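Local coordinates for uncharacterized protein (Bacteroides ovatus CL02T12C04, PDB 6PTM) that probably acts as an exo-carrageenase of glycoside hydrolase family GH42, cleaving carrageenan chains from their ends, at residues K43-L57 with D118-I132. Sequence-based numbering, arbitrary orientation.
Sequences KEEEASGKINELRKL and DFERQEIIEMMNSSI
Lys-50 NZ donates to Asn-129 OD1 at 2.9 Å, in the carbonyl plane and on a lone pair, and this bond illustrates how two nearly parallel helices can pair an apolar seam with polar margins. The lysine reaches it because its chain bends at chi2 (-65°), while its CB presses on Met-128 CB. Towards the start of 43-57, Lys-43 lies across Asp-118 and gives a hydrogen bond from NZ to Gln-122 OE1 (2.7 Å), the donor tilted from the carbonyl plane. The amide's other end is also engaged: NE2 donates to Glu-126 OE2 from above the carboxylate plane, so both ends of Gln-122 are held.

Arg-121 is gripped differently. Its NH1 gives Asp-118 OD1 a hydrogen bond of 3.2 Å, part of a salt bridge, with the oxygen in the guanidinium plane. Glu-44 lies alongside, its CB and CG over one face of the guanidinium near the rim and its carboxylate stacked with that group, the planes only 7° apart. Glu-44 OE1 and Arg-121 NH2 are 4.0 Å apart, a long salt bridge in which no N-H points at the oxygen; the stronger partners are Glu-89 for Arg-121 NH2 and Lys-86 for Glu-44 OE2, both on helix 69-90. A leucine in place of Arg-121 would probably cost Asp-118 and Glu-89 this cationic partner and leave Glu-44 without the flat group it stacks on.

Between these margins, Ala-47 rests on Ile-125 CG1, Ile-51 meets Ile-124, and Leu-54 CD2 touches Met-128 SD at 3.6 Å. Ile-132 is a knob in the hole formed by Lys-50, Glu-53, Leu-54 and Leu-57. The axes of 44-57 and 118-132, parts of helices 44-63 and 109-139, approach to 8.9 Å and cross at 27°. The apolar seam probably holds the helices together, while the lysine-amide bonds and charge network at its edges probably favour this register.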
ATOM      1  N   LYS A  43      -0.595  39.089   4.121  1.00 42.07           N
ATOM      2  CA  LYS A  43       0.042  37.818   4.604  1.00 38.49           C
ATOM      3  C   LYS A  43       1.307  37.527   3.806  1.00 32.92           C
ATOM      4  O   LYS A  43       2.147  36.785   4.309  1.00 35.30           O
ATOM      5  CB  LYS A  43      -0.916  36.633   4.519  1.00 36.64           C
ATOM      6  CG  LYS A  43      -2.210  36.870   5.260  1.00 40.90           C
ATOM      7  CD  LYS A  43      -2.887  35.634   5.795  1.00 49.31           C
ATOM      8  CE  LYS A  43      -3.572  35.882   7.119  1.00 49.75           C
ATOM      9  NZ  LYS A  43      -2.574  36.359   8.104  1.00 56.41           N
ATOM     10  N   GLU A  44       1.448  38.134   2.635  1.00 31.29           N
ATOM     11  CA  GLU A  44       2.662  38.028   1.792  1.00 32.17           C
ATOM     12  C   GLU A  44       3.872  38.595   2.548  1.00 31.60           C
ATOM     13  O   GLU A  44       4.874  37.865   2.743  1.00 28.54           O
ATOM     14  CB  GLU A  44       2.420  38.768   0.481  1.00 33.24           C
ATOM     15  CG  GLU A  44       3.395  38.362  -0.585  1.00 34.73           C
ATOM     16  CD  GLU A  44       3.208  39.046  -1.923  1.00 34.04           C
ATOM     17  OE1 GLU A  44       2.148  39.677  -2.129  1.00 34.02           O
ATOM     18  OE2 GLU A  44       4.119  38.907  -2.752  1.00 32.86           O
ATOM     19  N   GLU A  45       3.782  39.843   2.992  1.00 29.80           N
ATOM     20  CA  GLU A  45       4.870  40.509   3.751  1.00 30.52           C
ATOM     21  C   GLU A  45       5.159  39.705   5.033  1.00 25.82           C
ATOM     22  O   GLU A  45       6.336  39.422   5.334  1.00 22.58           O
ATOM     23  CB  GLU A  45       4.453  41.947   4.063  1.00 36.06           C
ATOM     24  CG  GLU A  45       5.599  42.935   3.981  1.00 43.52           C
ATOM     25  CD  GLU A  45       5.451  44.095   4.949  1.00 47.35           C
ATOM     26  OE1 GLU A  45       4.302  44.409   5.315  1.00 54.11           O
ATOM     27  OE2 GLU A  45       6.483  44.629   5.378  1.00 50.94           O
ATOM     28  N   GLU A  46       4.117  39.316   5.760  1.00 25.56           N
ATOM     29  CA  GLU A  46       4.260  38.587   7.052  1.00 25.76           C
ATOM     30  C   GLU A  46       4.970  37.252   6.793  1.00 24.50           C
ATOM     31  O   GLU A  46       5.885  36.913   7.558  1.00 22.85           O
ATOM     32  CB  GLU A  46       2.905  38.390   7.740  1.00 27.17           C
ATOM     33  CG  GLU A  46       3.037  37.681   9.078  1.00 29.08           C
ATOM     34  CD  GLU A  46       1.751  37.368   9.823  1.00 29.66           C
ATOM     35  OE1 GLU A  46       0.661  37.763   9.327  1.00 26.08           O
ATOM     36  OE2 GLU A  46       1.865  36.718  10.902  1.00 32.19           O
ATOM     37  N   ALA A  47       4.541  36.505   5.767  1.00 22.82           N
ATOM     38  CA  ALA A  47       5.143  35.202   5.416  1.00 22.73           C
ATOM     39  C   ALA A  47       6.614  35.393   5.043  1.00 23.27           C
ATOM     40  O   ALA A  47       7.414  34.604   5.584  1.00 21.98           O
ATOM     41  CB  ALA A  47       4.382  34.509   4.315  1.00 21.82           C
ATOM     42  N   SER A  48       6.961  36.362   4.175  1.00 21.37           N
ATOM     43  CA  SER A  48       8.371  36.631   3.765  1.00 22.91           C
ATOM     44  C   SER A  48       9.215  36.921   5.001  1.00 22.04           C
ATOM     45  O   SER A  48      10.323  36.462   5.022  1.00 24.03           O
ATOM     46  CB  SER A  48       8.530  37.779   2.805  1.00 25.38           C
ATOM     47  OG  SER A  48       7.613  37.630   1.755  1.00 33.30           O
ATOM     48  N   GLY A  49       8.701  37.712   5.943  1.00 22.00           N
ATOM     49  CA  GLY A  49       9.338  37.997   7.245  1.00 24.34           C
ATOM     50  C   GLY A  49       9.706  36.733   8.023  1.00 23.83           C
ATOM     51  O   GLY A  49      10.868  36.597   8.397  1.00 26.90           O
ATOM     52  N   LYS A  50       8.756  35.831   8.269  1.00 25.01           N
ATOM     53  CA  LYS A  50       8.991  34.546   8.998  1.00 23.89           C
ATOM     54  C   LYS A  50       9.991  33.659   8.259  1.00 22.14           C
ATOM     55  O   LYS A  50      10.836  33.019   8.924  1.00 18.56           O
ATOM     56  CB  LYS A  50       7.670  33.803   9.175  1.00 26.10           C
ATOM     57  CG  LYS A  50       6.664  34.528  10.044  1.00 28.58           C
ATOM     58  CD  LYS A  50       7.146  34.654  11.459  1.00 31.17           C
ATOM     59  CE  LYS A  50       6.110  35.360  12.295  1.00 35.95           C
ATOM     60  NZ  LYS A  50       6.311  35.066  13.727  1.00 40.39           N
ATOM     61  N   ILE A  51       9.916  33.638   6.926  1.00 21.18           N
ATOM     62  CA  ILE A  51      10.853  32.849   6.094  1.00 21.87           C
ATOM     63  C   ILE A  51      12.271  33.369   6.324  1.00 24.06           C
ATOM     64  O   ILE A  51      13.207  32.537   6.551  1.00 22.73           O
ATOM     65  CB  ILE A  51      10.436  32.928   4.620  1.00 21.85           C
ATOM     66  CG1 ILE A  51       9.127  32.174   4.391  1.00 22.74           C
ATOM     67  CG2 ILE A  51      11.551  32.437   3.727  1.00 21.27           C
ATOM     68  CD1 ILE A  51       8.609  32.268   2.959  1.00 22.42           C
ATOM     69  N   ASN A  52      12.462  34.689   6.227  1.00 25.55           N
ATOM     70  CA  ASN A  52      13.807  35.292   6.447  1.00 26.00           C
ATOM     71  C   ASN A  52      14.271  34.953   7.868  1.00 23.15           C
ATOM     72  O   ASN A  52      15.446  34.716   8.056  1.00 26.64           O
ATOM     73  CB  ASN A  52      13.804  36.805   6.205  1.00 29.18           C
ATOM     74  CG  ASN A  52      13.501  37.190   4.768  1.00 34.09           C
ATOM     75  OD1 ASN A  52      13.691  36.405   3.832  1.00 41.36           O
ATOM     76  ND2 ASN A  52      13.023  38.409   4.565  1.00 37.37           N
ATOM     77  N   GLU A  53      13.371  34.939   8.842  1.00 23.65           N
ATOM     78  CA  GLU A  53      13.724  34.690  10.262  1.00 24.80           C
ATOM     79  C   GLU A  53      14.227  33.242  10.369  1.00 24.10           C
ATOM     80  O   GLU A  53      15.353  33.033  10.890  1.00 22.34           O
ATOM     81  CB  GLU A  53      12.512  34.996  11.138  1.00 26.53           C
ATOM     82  CG  GLU A  53      12.831  35.156  12.623  1.00 29.86           C
ATOM     83  CD  GLU A  53      11.620  35.191  13.537  1.00 28.52           C
ATOM     84  OE1 GLU A  53      10.575  35.658  13.099  1.00 34.06           O
ATOM     85  OE2 GLU A  53      11.728  34.732  14.690  1.00 35.03           O
ATOM     86  N   LEU A  54      13.459  32.275   9.846  1.00 21.50           N
ATOM     87  CA  LEU A  54      13.879  30.851   9.864  1.00 21.48           C
ATOM     88  C   LEU A  54      15.206  30.679   9.134  1.00 20.02           C
ATOM     89  O   LEU A  54      16.042  29.937   9.654  1.00 22.47           O
ATOM     90  CB  LEU A  54      12.825  29.929   9.250  1.00 21.66           C
ATOM     91  CG  LEU A  54      13.210  28.451   9.339  1.00 21.29           C
ATOM     92  CD1 LEU A  54      13.502  28.044  10.782  1.00 19.95           C
ATOM     93  CD2 LEU A  54      12.136  27.565   8.729  1.00 22.41           C
ATOM     94  N   ARG A  55      15.410  31.352   7.993  1.00 21.48           N
ATOM     95  CA  ARG A  55      16.663  31.232   7.198  1.00 20.99           C
ATOM     96  C   ARG A  55      17.874  31.667   8.037  1.00 21.87           C
ATOM     97  O   ARG A  55      18.909  30.983   7.969  1.00 23.84           O
ATOM     98  CB  ARG A  55      16.626  32.059   5.907  1.00 22.46           C
ATOM     99  CG  ARG A  55      17.865  31.886   5.043  1.00 22.75           C
ATOM    100  CD  ARG A  55      17.859  32.779   3.813  1.00 25.38           C
ATOM    101  NE  ARG A  55      16.849  32.252   2.891  1.00 28.19           N
ATOM    102  CZ  ARG A  55      15.655  32.783   2.654  1.00 27.22           C
ATOM    103  NH1 ARG A  55      15.305  33.931   3.207  1.00 28.02           N
ATOM    104  NH2 ARG A  55      14.822  32.183   1.810  1.00 28.68           N
ATOM    105  N   LYS A  56      17.774  32.749   8.807  1.00 23.33           N
ATOM    106  CA  LYS A  56      18.912  33.173   9.667  1.00 26.10           C
ATOM    107  C   LYS A  56      19.067  32.188  10.836  1.00 23.66           C
ATOM    108  O   LYS A  56      20.196  31.905  11.216  1.00 25.14           O
ATOM    109  CB  LYS A  56      18.703  34.592  10.193  1.00 31.12           C
ATOM    110  CG  LYS A  56      18.284  35.594   9.131  1.00 36.74           C
ATOM    111  CD  LYS A  56      18.992  36.904   9.239  1.00 43.92           C
ATOM    112  CE  LYS A  56      18.788  37.560  10.586  1.00 50.17           C
ATOM    113  NZ  LYS A  56      17.651  38.506  10.546  1.00 54.81           N
ATOM    114  N   LEU A  57      17.979  31.692  11.416  1.00 21.66           N
ATOM    115  CA  LEU A  57      18.066  30.775  12.587  1.00 21.63           C
ATOM    116  C   LEU A  57      18.747  29.484  12.139  1.00 21.93           C
ATOM    117  O   LEU A  57      19.588  28.952  12.881  1.00 23.29           O
ATOM    118  CB  LEU A  57      16.667  30.499  13.143  1.00 23.76           C
ATOM    119  CG  LEU A  57      16.651  29.739  14.466  1.00 25.37           C
ATOM    120  CD1 LEU A  57      17.269  30.584  15.572  1.00 26.13           C
ATOM    121  CD2 LEU A  57      15.222  29.362  14.832  1.00 26.55           C
ATOM    122  N   ASP A 118      -3.811  33.590   0.295  1.00 21.42           N
ATOM    123  CA  ASP A 118      -3.546  33.908   1.722  1.00 21.40           C
ATOM    124  C   ASP A 118      -3.645  32.651   2.593  1.00 20.29           C
ATOM    125  O   ASP A 118      -3.048  32.674   3.676  1.00 19.45           O
ATOM    126  CB  ASP A 118      -4.432  35.036   2.238  1.00 21.68           C
ATOM    127  CG  ASP A 118      -3.916  36.389   1.770  1.00 24.60           C
ATOM    128  OD1 ASP A 118      -2.754  36.477   1.258  1.00 22.42           O
ATOM    129  OD2 ASP A 118      -4.674  37.321   1.910  1.00 29.34           O
ATOM    130  N   PHE A 119      -4.399  31.631   2.190  1.00 18.96           N
ATOM    131  CA  PHE A 119      -4.458  30.355   2.946  1.00 17.82           C
ATOM    132  C   PHE A 119      -3.056  29.728   2.882  1.00 17.07           C
ATOM    133  O   PHE A 119      -2.438  29.397   3.929  1.00 16.17           O
ATOM    134  CB  PHE A 119      -5.556  29.434   2.408  1.00 17.42           C
ATOM    135  CG  PHE A 119      -5.385  28.015   2.881  1.00 18.88           C
ATOM    136  CD1 PHE A 119      -5.686  27.683   4.190  1.00 19.75           C
ATOM    137  CD2 PHE A 119      -4.811  27.049   2.054  1.00 18.10           C
ATOM    138  CE1 PHE A 119      -5.480  26.382   4.656  1.00 21.04           C
ATOM    139  CE2 PHE A 119      -4.602  25.759   2.516  1.00 18.74           C
ATOM    140  CZ  PHE A 119      -4.928  25.430   3.818  1.00 20.66           C
ATOM    141  N   GLU A 120      -2.489  29.693   1.679  1.00 17.18           N
ATOM    142  CA  GLU A 120      -1.135  29.160   1.456  1.00 18.13           C
ATOM    143  C   GLU A 120      -0.128  29.991   2.250  1.00 19.73           C
ATOM    144  O   GLU A 120       0.746  29.365   2.872  1.00 18.41           O
ATOM    145  CB  GLU A 120      -0.812  29.090  -0.026  1.00 17.87           C
ATOM    146  CG  GLU A 120      -1.657  28.042  -0.709  1.00 18.75           C
ATOM    147  CD  GLU A 120      -1.533  28.103  -2.215  1.00 20.24           C
ATOM    148  OE1 GLU A 120      -1.717  29.219  -2.756  1.00 18.49           O
ATOM    149  OE2 GLU A 120      -1.252  27.029  -2.844  1.00 17.95           O
ATOM    150  N   ARG A 121      -0.250  31.321   2.264  1.00 17.51           N
ATOM    151  CA  ARG A 121       0.717  32.148   3.018  1.00 18.62           C
ATOM    152  C   ARG A 121       0.521  31.900   4.521  1.00 17.36           C
ATOM    153  O   ARG A 121       1.528  31.865   5.254  1.00 16.56           O
ATOM    154  CB  ARG A 121       0.583  33.611   2.586  1.00 18.81           C
ATOM    155  CG  ARG A 121       1.108  33.879   1.191  1.00 19.15           C
ATOM    156  CD  ARG A 121       0.458  35.126   0.590  1.00 19.51           C
ATOM    157  NE  ARG A 121       0.895  35.364  -0.769  1.00 20.60           N
ATOM    158  CZ  ARG A 121       0.177  35.978  -1.696  1.00 20.86           C
ATOM    159  NH1 ARG A 121      -1.030  36.414  -1.420  1.00 22.43           N
ATOM    160  NH2 ARG A 121       0.654  36.100  -2.916  1.00 22.28           N
ATOM    161  N   GLN A 122      -0.720  31.715   4.966  1.00 16.83           N
ATOM    162  CA  GLN A 122      -0.990  31.501   6.402  1.00 19.08           C
ATOM    163  C   GLN A 122      -0.419  30.137   6.806  1.00 19.55           C
ATOM    164  O   GLN A 122       0.137  30.035   7.942  1.00 19.27           O
ATOM    165  CB  GLN A 122      -2.477  31.638   6.727  1.00 18.66           C
ATOM    166  CG  GLN A 122      -2.742  31.546   8.222  1.00 20.27           C
ATOM    167  CD  GLN A 122      -2.059  32.639   9.020  1.00 21.70           C
ATOM    168  OE1 GLN A 122      -1.942  33.790   8.598  1.00 21.93           O
ATOM    169  NE2 GLN A 122      -1.618  32.288  10.208  1.00 19.06           N
ATOM    170  N   GLU A 123      -0.552  29.123   5.938  1.00 19.49           N
ATOM    171  CA  GLU A 123       0.045  27.787   6.188  1.00 18.17           C
ATOM    172  C   GLU A 123       1.561  27.957   6.298  1.00 18.94           C
ATOM    173  O   GLU A 123       2.138  27.355   7.179  1.00 17.41           O
ATOM    174  CB  GLU A 123      -0.351  26.805   5.092  1.00 18.24           C
ATOM    175  CG  GLU A 123      -1.811  26.439   5.180  1.00 18.61           C
ATOM    176  CD  GLU A 123      -2.145  25.621   6.402  1.00 20.41           C
ATOM    177  OE1 GLU A 123      -1.663  24.459   6.486  1.00 18.77           O
ATOM    178  OE2 GLU A 123      -2.904  26.134   7.257  1.00 20.31           O
ATOM    179  N   ILE A 124       2.181  28.769   5.439  1.00 17.92           N
ATOM    180  CA  ILE A 124       3.652  29.013   5.510  1.00 18.86           C
ATOM    181  C   ILE A 124       3.998  29.676   6.861  1.00 19.16           C
ATOM    182  O   ILE A 124       4.992  29.274   7.460  1.00 20.56           O
ATOM    183  CB  ILE A 124       4.104  29.841   4.305  1.00 20.96           C
ATOM    184  CG1 ILE A 124       3.964  29.033   3.006  1.00 21.40           C
ATOM    185  CG2 ILE A 124       5.509  30.376   4.530  1.00 19.58           C
ATOM    186  CD1 ILE A 124       4.104  29.852   1.732  1.00 22.21           C
ATOM    187  N   ILE A 125       3.179  30.615   7.342  1.00 18.15           N
ATOM    188  CA  ILE A 125       3.421  31.370   8.615  1.00 18.73           C
ATOM    189  C   ILE A 125       3.359  30.377   9.789  1.00 19.98           C
ATOM    190  O   ILE A 125       4.287  30.402  10.641  1.00 20.87           O
ATOM    191  CB  ILE A 125       2.435  32.543   8.766  1.00 17.78           C
ATOM    192  CG1 ILE A 125       2.701  33.646   7.728  1.00 18.77           C
ATOM    193  CG2 ILE A 125       2.441  33.103  10.194  1.00 19.60           C
ATOM    194  CD1 ILE A 125       1.506  34.583   7.498  1.00 18.89           C
ATOM    195  N   GLU A 126       2.354  29.497   9.804  1.00 19.24           N
ATOM    196  CA  GLU A 126       2.223  28.458  10.863  1.00 20.99           C
ATOM    197  C   GLU A 126       3.473  27.574  10.828  1.00 18.72           C
ATOM    198  O   GLU A 126       4.058  27.289  11.895  1.00 18.85           O
ATOM    199  CB  GLU A 126       0.997  27.570  10.648  1.00 23.46           C
ATOM    200  CG  GLU A 126      -0.316  28.322  10.566  1.00 26.71           C
ATOM    201  CD  GLU A 126      -0.828  28.887  11.873  1.00 32.16           C
ATOM    202  OE1 GLU A 126      -0.284  28.510  12.929  1.00 33.98           O
ATOM    203  OE2 GLU A 126      -1.774  29.705  11.828  1.00 37.42           O
ATOM    204  N   MET A 127       3.884  27.170   9.627  1.00 17.26           N
ATOM    205  CA  MET A 127       5.015  26.239   9.429  1.00 19.66           C
ATOM    206  C   MET A 127       6.327  26.908   9.860  1.00 20.14           C
ATOM    207  O   MET A 127       7.174  26.245  10.495  1.00 18.93           O
ATOM    208  CB  MET A 127       5.066  25.819   7.959  1.00 19.08           C
ATOM    209  CG  MET A 127       6.226  24.928   7.628  1.00 20.67           C
ATOM    210  SD  MET A 127       6.004  24.053   6.044  1.00 19.68           S
ATOM    211  CE  MET A 127       6.059  25.438   4.907  1.00 20.25           C
ATOM    212  N   MET A 128       6.516  28.181   9.525  1.00 19.30           N
ATOM    213  CA  MET A 128       7.710  28.929   9.991  1.00 20.14           C
ATOM    214  C   MET A 128       7.646  29.104  11.513  1.00 19.34           C
ATOM    215  O   MET A 128       8.672  28.870  12.136  1.00 19.35           O
ATOM    216  CB  MET A 128       7.822  30.286   9.296  1.00 20.61           C
ATOM    217  CG  MET A 128       7.989  30.204   7.765  1.00 20.85           C
ATOM    218  SD  MET A 128       9.444  29.352   7.190  1.00 22.39           S
ATOM    219  CE  MET A 128       8.806  27.688   6.986  1.00 23.19           C
ATOM    220  N   ASN A 129       6.495  29.425  12.097  1.00 19.83           N
ATOM    221  CA  ASN A 129       6.385  29.569  13.574  1.00 21.33           C
ATOM    222  C   ASN A 129       6.756  28.228  14.235  1.00 22.66           C
ATOM    223  O   ASN A 129       7.524  28.260  15.185  1.00 19.99           O
ATOM    224  CB  ASN A 129       5.002  30.034  14.044  1.00 23.30           C
ATOM    225  CG  ASN A 129       4.730  31.505  13.777  1.00 27.13           C
ATOM    226  OD1 ASN A 129       5.657  32.283  13.597  1.00 31.74           O
ATOM    227  ND2 ASN A 129       3.464  31.893  13.701  1.00 27.55           N
ATOM    228  N   SER A 130       6.253  27.083  13.752  1.00 20.34           N
ATOM    229  CA  SER A 130       6.596  25.748  14.309  1.00 19.50           C
ATOM    230  C   SER A 130       8.101  25.483  14.175  1.00 18.54           C
ATOM    231  O   SER A 130       8.721  24.958  15.135  1.00 17.76           O
ATOM    232  CB  SER A 130       5.763  24.637  13.662  1.00 19.86           C
ATOM    233  OG  SER A 130       4.375  24.830  13.951  1.00 20.49           O
ATOM    234  N   SER A 131       8.671  25.737  13.002  1.00 17.14           N
ATOM    235  CA  SER A 131      10.099  25.490  12.701  1.00 17.53           C
ATOM    236  C   SER A 131      10.953  26.359  13.625  1.00 19.87           C
ATOM    237  O   SER A 131      11.832  25.793  14.265  1.00 18.70           O
ATOM    238  CB  SER A 131      10.429  25.742  11.261  1.00 18.56           C
ATOM    239  OG  SER A 131       9.617  24.915  10.423  1.00 18.53           O
ATOM    240  N   ILE A 132      10.661  27.664  13.706  1.00 18.57           N
ATOM    241  CA  ILE A 132      11.437  28.600  14.573  1.00 20.23           C
ATOM    242  C   ILE A 132      11.351  28.131  16.034  1.00 20.21           C
ATOM    243  O   ILE A 132      12.408  28.006  16.658  1.00 20.34           O
ATOM    244  CB  ILE A 132      10.978  30.058  14.370  1.00 20.24           C
ATOM    245  CG1 ILE A 132      11.296  30.547  12.952  1.00 19.87           C
ATOM    246  CG2 ILE A 132      11.585  30.952  15.442  1.00 22.36           C
ATOM    247  CD1 ILE A 132      10.540  31.782  12.540  1.00 20.78           C
TER